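Local coordinates for protein Cry37AA1 (Bacillus thuringiensis, PDB 4RHZ) that forms a binary complex with Cry23Aa1, binds calcium through a C2-like beta sandwich, and probably acts as the smaller partner of a two-component insecticidal toxin, at residues Tyr4-Thr9 / Ile60-Asp65; Ala29-Pro34 / Ser68-Met73. One frame throughout, in Å; residues are numbered along the deposited sequence.

Contact 1. Residues Tyr4-Thr9 / Ile60-Asp65; sequences YNATFT and IKISSD
Asn5 and Lys61 run side by side on one face of an antiparallel strand pair, while Ala6 and Phe8 meet Ile62 and Ile60 on the other, with Tyr4 touching Ile62 only loosely through CB. Asn5 and Lys61 face each other as a non-hydrogen-bonded pair, and both side chains lean the same way from the sheet. With CG of Asn5 beside its own backbone N (chi1 -83°), OD1 turns to the aliphatic part of Lys61, whose chain bends at chi2 and chi4 and curves round that oxygen. OD1 comes within 3.2 Å of Lys61 CE, whereas Lys61 NZ is 4.0 Å from OD1, so the methylenes rather than the ammonium group do the touching.

On the opposite face, Ile62 holds CG1 in the crowded position between N and carbonyl carbon (chi1 70°), which carries CD1 to 3.6 Å from the methyl CB of Ala6. Ile60 crosses Phe8 at about a right angle, its CD1 meeting ring atom CE1 of Phe8 obliquely at 3.7 Å. Phe38 and Ile40 also pack on Ile60, and Met73 packs on Ile62; Ala6, Phe8 and Ile62 are buried against the other sheet, with Ile60 and Tyr4 nearer its margin.

The backbones join through two hydrogen-bonded pairs, Tyr4 with Ile62 and Ala6 with Ile60. Tyr4 N reaches Ile62 O at 2.7 Å, nearly straight, and Ala6 N meets Ile60 O at 2.8 Å in the same manner; the return bonds from Ile62 N and Ile60 N are more bent. Tyr4 O also receives a CA-H...O contact from Lys61 CA. The chemistry is thus divided by face: apolar groups line the side turned to the other sheet, while the amide oxygen beside the lysine chain would, at most, weakly favour its positive charge.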
loop_
_atom_site.group_PDB
_atom_site.type_symbol
_atom_site.label_atom_id
_atom_site.label_comp_id
_atom_site.label_asym_id
_atom_site.label_seq_id
_atom_site.Cartn_x
_atom_site.Cartn_y
_atom_site.Cartn_z
ATOM N N TYR B 4 15.500 -21.214 12.709
ATOM C CA TYR B 4 15.529 -19.982 11.913
ATOM C C TYR B 4 15.962 -18.766 12.671
ATOM O O TYR B 4 15.694 -18.622 13.866
ATOM C CB TYR B 4 14.183 -19.692 11.285
ATOM C CG TYR B 4 13.769 -20.762 10.327
ATOM C CD1 TYR B 4 14.158 -20.702 8.988
ATOM C CD2 TYR B 4 12.983 -21.867 10.754
ATOM C CE1 TYR B 4 13.781 -21.703 8.085
ATOM C CE2 TYR B 4 12.612 -22.847 9.885
ATOM C CZ TYR B 4 13.016 -22.759 8.534
ATOM O OH TYR B 4 12.654 -23.734 7.623
ATOM N N ASN B 5 16.666 -17.894 11.966
ATOM C CA ASN B 5 16.962 -16.564 12.480
ATOM C C ASN B 5 15.697 -15.801 12.160
ATOM O O ASN B 5 15.267 -15.780 11.055
ATOM C CB ASN B 5 18.229 -15.975 11.790
ATOM C CG ASN B 5 19.559 -16.468 12.447
ATOM O OD1 ASN B 5 19.671 -16.480 13.666
ATOM N ND2 ASN B 5 20.568 -16.806 11.648
ATOM N N ALA B 6 15.044 -15.251 13.163
ATOM C CA ALA B 6 13.857 -14.448 12.938
ATOM C C ALA B 6 14.167 -13.009 13.347
ATOM O O ALA B 6 14.644 -12.767 14.458
ATOM C CB ALA B 6 12.656 -14.989 13.695
ATOM N N THR B 7 13.875 -12.073 12.433
ATOM C CA THR B 7 14.222 -10.653 12.605
ATOM C C THR B 7 12.925 -9.860 12.627
ATOM O O THR B 7 12.145 -9.919 11.716
ATOM C CB THR B 7 15.206 -10.147 11.462
ATOM O OG1 THR B 7 16.423 -10.933 11.473
ATOM C CG2 THR B 7 15.572 -8.576 11.601
ATOM N N PHE B 8 12.695 -9.180 13.741
ATOM C CA PHE B 8 11.492 -8.513 14.060
ATOM C C PHE B 8 11.783 -7.054 13.931
ATOM O O PHE B 8 12.793 -6.579 14.468
ATOM C CB PHE B 8 11.095 -8.850 15.537
ATOM C CG PHE B 8 10.817 -10.327 15.733
ATOM C CD1 PHE B 8 11.810 -11.187 16.225
ATOM C CD2 PHE B 8 9.617 -10.877 15.305
ATOM C CE1 PHE B 8 11.587 -12.535 16.330
ATOM C CE2 PHE B 8 9.367 -12.245 15.408
ATOM C CZ PHE B 8 10.347 -13.075 15.933
ATOM N N THR B 9 10.896 -6.318 13.250
ATOM C CA THR B 9 11.094 -4.856 13.211
ATOM C C THR B 9 9.878 -4.233 13.769
ATOM O O THR B 9 8.832 -4.368 13.199
ATOM C CB THR B 9 11.285 -4.348 11.772
ATOM O OG1 THR B 9 12.381 -5.052 11.213
ATOM C CG2 THR B 9 11.585 -2.851 11.763
ATOM N N ILE B 60 16.386 -13.321 16.674
ATOM C CA ILE B 60 16.160 -14.359 17.700
ATOM C C ILE B 60 16.236 -15.694 16.984
ATOM O O ILE B 60 15.813 -15.818 15.818
ATOM C CB ILE B 60 14.697 -14.282 18.263
ATOM C CG1 ILE B 60 14.447 -13.007 19.033
ATOM C CG2 ILE B 60 14.408 -15.389 19.247
ATOM C CD1 ILE B 60 13.092 -13.021 19.658
ATOM N N LYS B 61 16.712 -16.731 17.646
ATOM C CA LYS B 61 16.657 -18.017 16.958
ATOM C C LYS B 61 15.416 -18.770 17.359
ATOM O O LYS B 61 15.076 -18.817 18.543
ATOM C CB LYS B 61 17.909 -18.795 17.265
ATOM C CG LYS B 61 19.041 -18.494 16.277
ATOM C CD LYS B 61 20.203 -17.848 16.944
ATOM C CE LYS B 61 21.417 -17.833 15.993
ATOM N NZ LYS B 61 21.784 -19.250 15.631
ATOM N N ILE B 62 14.708 -19.348 16.388
ATOM C CA ILE B 62 13.443 -19.955 16.679
ATOM C C ILE B 62 13.160 -21.204 15.852
ATOM O O ILE B 62 13.773 -21.409 14.826
ATOM C CB ILE B 62 12.250 -18.981 16.498
ATOM C CG1 ILE B 62 12.022 -18.649 15.052
ATOM C CG2 ILE B 62 12.365 -17.711 17.387
ATOM C CD1 ILE B 62 10.774 -17.771 14.868
ATOM N N SER B 63 12.245 -22.038 16.321
ATOM C CA SER B 63 11.821 -23.221 15.578
ATOM C C SER B 63 10.432 -23.578 15.987
ATOM O O SER B 63 9.937 -23.119 17.049
ATOM C CB SER B 63 12.763 -24.407 15.830
ATOM O OG SER B 63 12.725 -24.779 17.205
ATOM N N SER B 64 9.817 -24.379 15.163
ATOM C CA SER B 64 8.503 -24.878 15.381
ATOM C C SER B 64 8.494 -26.237 16.046
ATOM O O SER B 64 9.503 -26.847 16.283
ATOM C CB SER B 64 7.754 -24.929 14.087
ATOM O OG SER B 64 8.155 -26.002 13.323
ATOM N N ASP B 65 7.299 -26.719 16.260
ATOM C CA ASP B 65 7.027 -27.962 16.904
ATOM C C ASP B 65 7.666 -29.081 16.179
ATOM O O ASP B 65 8.214 -29.965 16.763
ATOM C CB ASP B 65 5.604 -28.242 16.499
ATOM C CG ASP B 65 4.699 -28.251 17.583
ATOM O OD1 ASP B 65 3.515 -28.129 17.320
ATOM O OD2 ASP B 65 5.162 -28.372 18.703
#

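Contact 2. Residues Ala29-Pro34 / Ser68-Met73; sequences AYLTNP and SPINQM
Apolar contacts centre on Leu31, whose CG lies beside its own backbone N (chi1 -81°). It crosses Ile70 at about a right angle, with Leu31 CG 4.0 Å from Ile70 CG2, while its CD2 branch reaches CG1 of the same isoleucine. The other branch, CD1, lies 4.2 Å from Met73 SD. Met73 starts with CG anti to its backbone N (chi1 180°), then bends at chi2 and chi3, and its sulfur also comes within 4.2 Å of Ala29 CB.

These side chains join the end of strand 26-30 to the loop that crosses from strand 55-62 in one sheet of the C2-like sandwich to strand 73-81 in the other. Ile70 packs on Tyr4 and Leu123, and Met73 on Tyr121, all from the facing sheet.

The polar link is one long hydrogen bond. Gln72, extended beyond CG, brings NE2 to Leu31 O at 3.3 Å, in the carbonyl plane and on a lone pair, with an N-H...O angle of 148°. NE2 also binds Thr247 O of the Cry23Aa1 chain, and Tyr30 OH bonds to Thr247 OG1 of that same chain.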
loop_
_atom_site.group_PDB
_atom_site.type_symbol
_atom_site.label_atom_id
_atom_site.label_comp_id
_atom_site.label_asym_id
_atom_site.label_seq_id
_atom_site.Cartn_x
_atom_site.Cartn_y
_atom_site.Cartn_z
ATOM N N ALA B 29 5.728 -12.899 21.187
ATOM C CA ALA B 29 5.260 -13.649 20.063
ATOM C C ALA B 29 5.095 -15.140 20.457
ATOM O O ALA B 29 5.674 -15.593 21.480
ATOM C CB ALA B 29 6.289 -13.532 18.984
ATOM N N TYR B 30 4.392 -15.891 19.616
ATOM C CA TYR B 30 4.395 -17.343 19.686
ATOM C C TYR B 30 4.034 -17.847 18.316
ATOM O O TYR B 30 3.379 -17.124 17.544
ATOM C CB TYR B 30 3.366 -17.870 20.740
ATOM C CG TYR B 30 1.870 -17.512 20.515
ATOM C CD1 TYR B 30 1.033 -18.367 19.854
ATOM C CD2 TYR B 30 1.319 -16.365 21.031
ATOM C CE1 TYR B 30 -0.314 -18.057 19.619
ATOM C CE2 TYR B 30 -0.035 -16.062 20.862
ATOM C CZ TYR B 30 -0.838 -16.924 20.144
ATOM O OH TYR B 30 -2.169 -16.659 19.915
ATOM N N LEU B 31 4.381 -19.085 18.007
ATOM C CA LEU B 31 3.974 -19.672 16.749
ATOM C C LEU B 31 2.530 -20.165 16.739
ATOM O O LEU B 31 1.644 -19.540 16.104
ATOM C CB LEU B 31 4.926 -20.788 16.326
ATOM C CG LEU B 31 6.234 -20.315 15.648
ATOM C CD1 LEU B 31 6.860 -19.085 16.258
ATOM C CD2 LEU B 31 7.317 -21.455 15.606
ATOM N N THR B 32 2.268 -21.268 17.439
ATOM C CA THR B 32 0.920 -21.847 17.360
ATOM C C THR B 32 0.325 -22.075 18.699
ATOM O O THR B 32 -0.914 -22.185 18.807
ATOM C CB THR B 32 0.898 -23.137 16.583
ATOM O OG1 THR B 32 1.917 -23.973 17.095
ATOM C CG2 THR B 32 1.257 -22.876 15.045
ATOM N N ASN B 33 1.192 -22.153 19.717
ATOM C CA ASN B 33 0.771 -22.406 21.092
ATOM C C ASN B 33 0.907 -21.173 21.952
ATOM O O ASN B 33 1.986 -20.769 22.267
ATOM C CB ASN B 33 1.572 -23.599 21.724
ATOM C CG ASN B 33 0.999 -24.015 23.129
ATOM O OD1 ASN B 33 0.508 -23.151 23.903
ATOM N ND2 ASN B 33 1.051 -25.357 23.450
ATOM N N PRO B 34 -0.195 -20.609 22.398
ATOM C CA PRO B 34 -0.107 -19.314 23.138
ATOM C C PRO B 34 0.698 -19.391 24.446
ATOM O O PRO B 34 1.173 -18.323 24.935
ATOM C CB PRO B 34 -1.566 -19.006 23.493
ATOM C CG PRO B 34 -2.334 -19.655 22.427
ATOM C CD PRO B 34 -1.588 -20.971 22.088
ATOM N N SER B 68 9.389 -27.775 10.975
ATOM C CA SER B 68 8.976 -27.331 9.654
ATOM C C SER B 68 9.126 -25.817 9.458
ATOM O O SER B 68 9.382 -25.093 10.454
ATOM C CB SER B 68 7.532 -27.720 9.429
ATOM O OG SER B 68 7.604 -29.012 8.873
ATOM N N PRO B 69 8.988 -25.338 8.190
ATOM C CA PRO B 69 9.049 -23.856 8.009
ATOM C C PRO B 69 7.905 -23.141 8.772
ATOM O O PRO B 69 6.811 -23.675 8.918
ATOM C CB PRO B 69 8.943 -23.659 6.469
ATOM C CG PRO B 69 9.394 -25.020 5.848
ATOM C CD PRO B 69 8.976 -26.073 6.889
ATOM N N ILE B 70 8.186 -21.942 9.254
ATOM C CA ILE B 70 7.219 -21.119 9.988
ATOM C C ILE B 70 6.359 -20.246 9.031
ATOM O O ILE B 70 6.866 -19.380 8.313
ATOM C CB ILE B 70 7.992 -20.258 11.005
ATOM C CG1 ILE B 70 8.871 -21.208 11.836
ATOM C CG2 ILE B 70 7.048 -19.399 11.809
ATOM C CD1 ILE B 70 10.029 -20.598 12.563
ATOM N N ASN B 71 5.062 -20.479 9.066
ATOM C CA ASN B 71 4.016 -19.943 8.216
ATOM C C ASN B 71 3.200 -18.885 8.969
ATOM O O ASN B 71 2.349 -18.227 8.393
ATOM C CB ASN B 71 3.067 -21.117 7.881
ATOM C CG ASN B 71 2.522 -21.833 9.166
ATOM O OD1 ASN B 71 3.288 -22.298 10.034
ATOM N ND2 ASN B 71 1.202 -21.908 9.275
ATOM N N GLN B 72 3.412 -18.789 10.275
ATOM C CA GLN B 72 2.478 -18.089 11.155
ATOM C C GLN B 72 3.163 -17.571 12.412
ATOM O O GLN B 72 3.938 -18.277 13.037
ATOM C CB GLN B 72 1.343 -19.059 11.596
ATOM C CG GLN B 72 0.320 -18.527 12.582
ATOM C CD GLN B 72 -0.830 -19.556 12.901
ATOM O OE1 GLN B 72 -1.541 -20.048 11.997
ATOM N NE2 GLN B 72 -0.984 -19.877 14.179
ATOM N N MET B 73 2.797 -16.369 12.855
ATOM C CA MET B 73 3.330 -15.903 14.085
ATOM C C MET B 73 2.330 -14.970 14.655
ATOM O O MET B 73 1.687 -14.224 13.898
ATOM C CB MET B 73 4.702 -15.274 13.777
ATOM C CG MET B 73 5.393 -14.728 14.976
ATOM S SD MET B 73 7.189 -15.088 15.143
ATOM C CE MET B 73 7.833 -15.726 13.712
#

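Overall arrangement
The two contacts have centres about 9 Å apart and lie on the same side of the chain's centre. Contact 1 pairs two strands within one sheet; contact 2 joins the end of a strand in the other sheet to the incoming loop, and their segments alternate along the chain. They meet between the sheets, where Phe8 CE2 is 3.6 Å from Met73 SD. Nearer the loops, Leu31 CD2 packs 3.6 Å from Ser64 CA, and Tyr4 OH lies 3.6 Å from Pro69 CA. Both are away from the calcium held by Asp89 and Glu112. Cry23Aa1 meets contact 2 directly, but touches neither segment of contact 1.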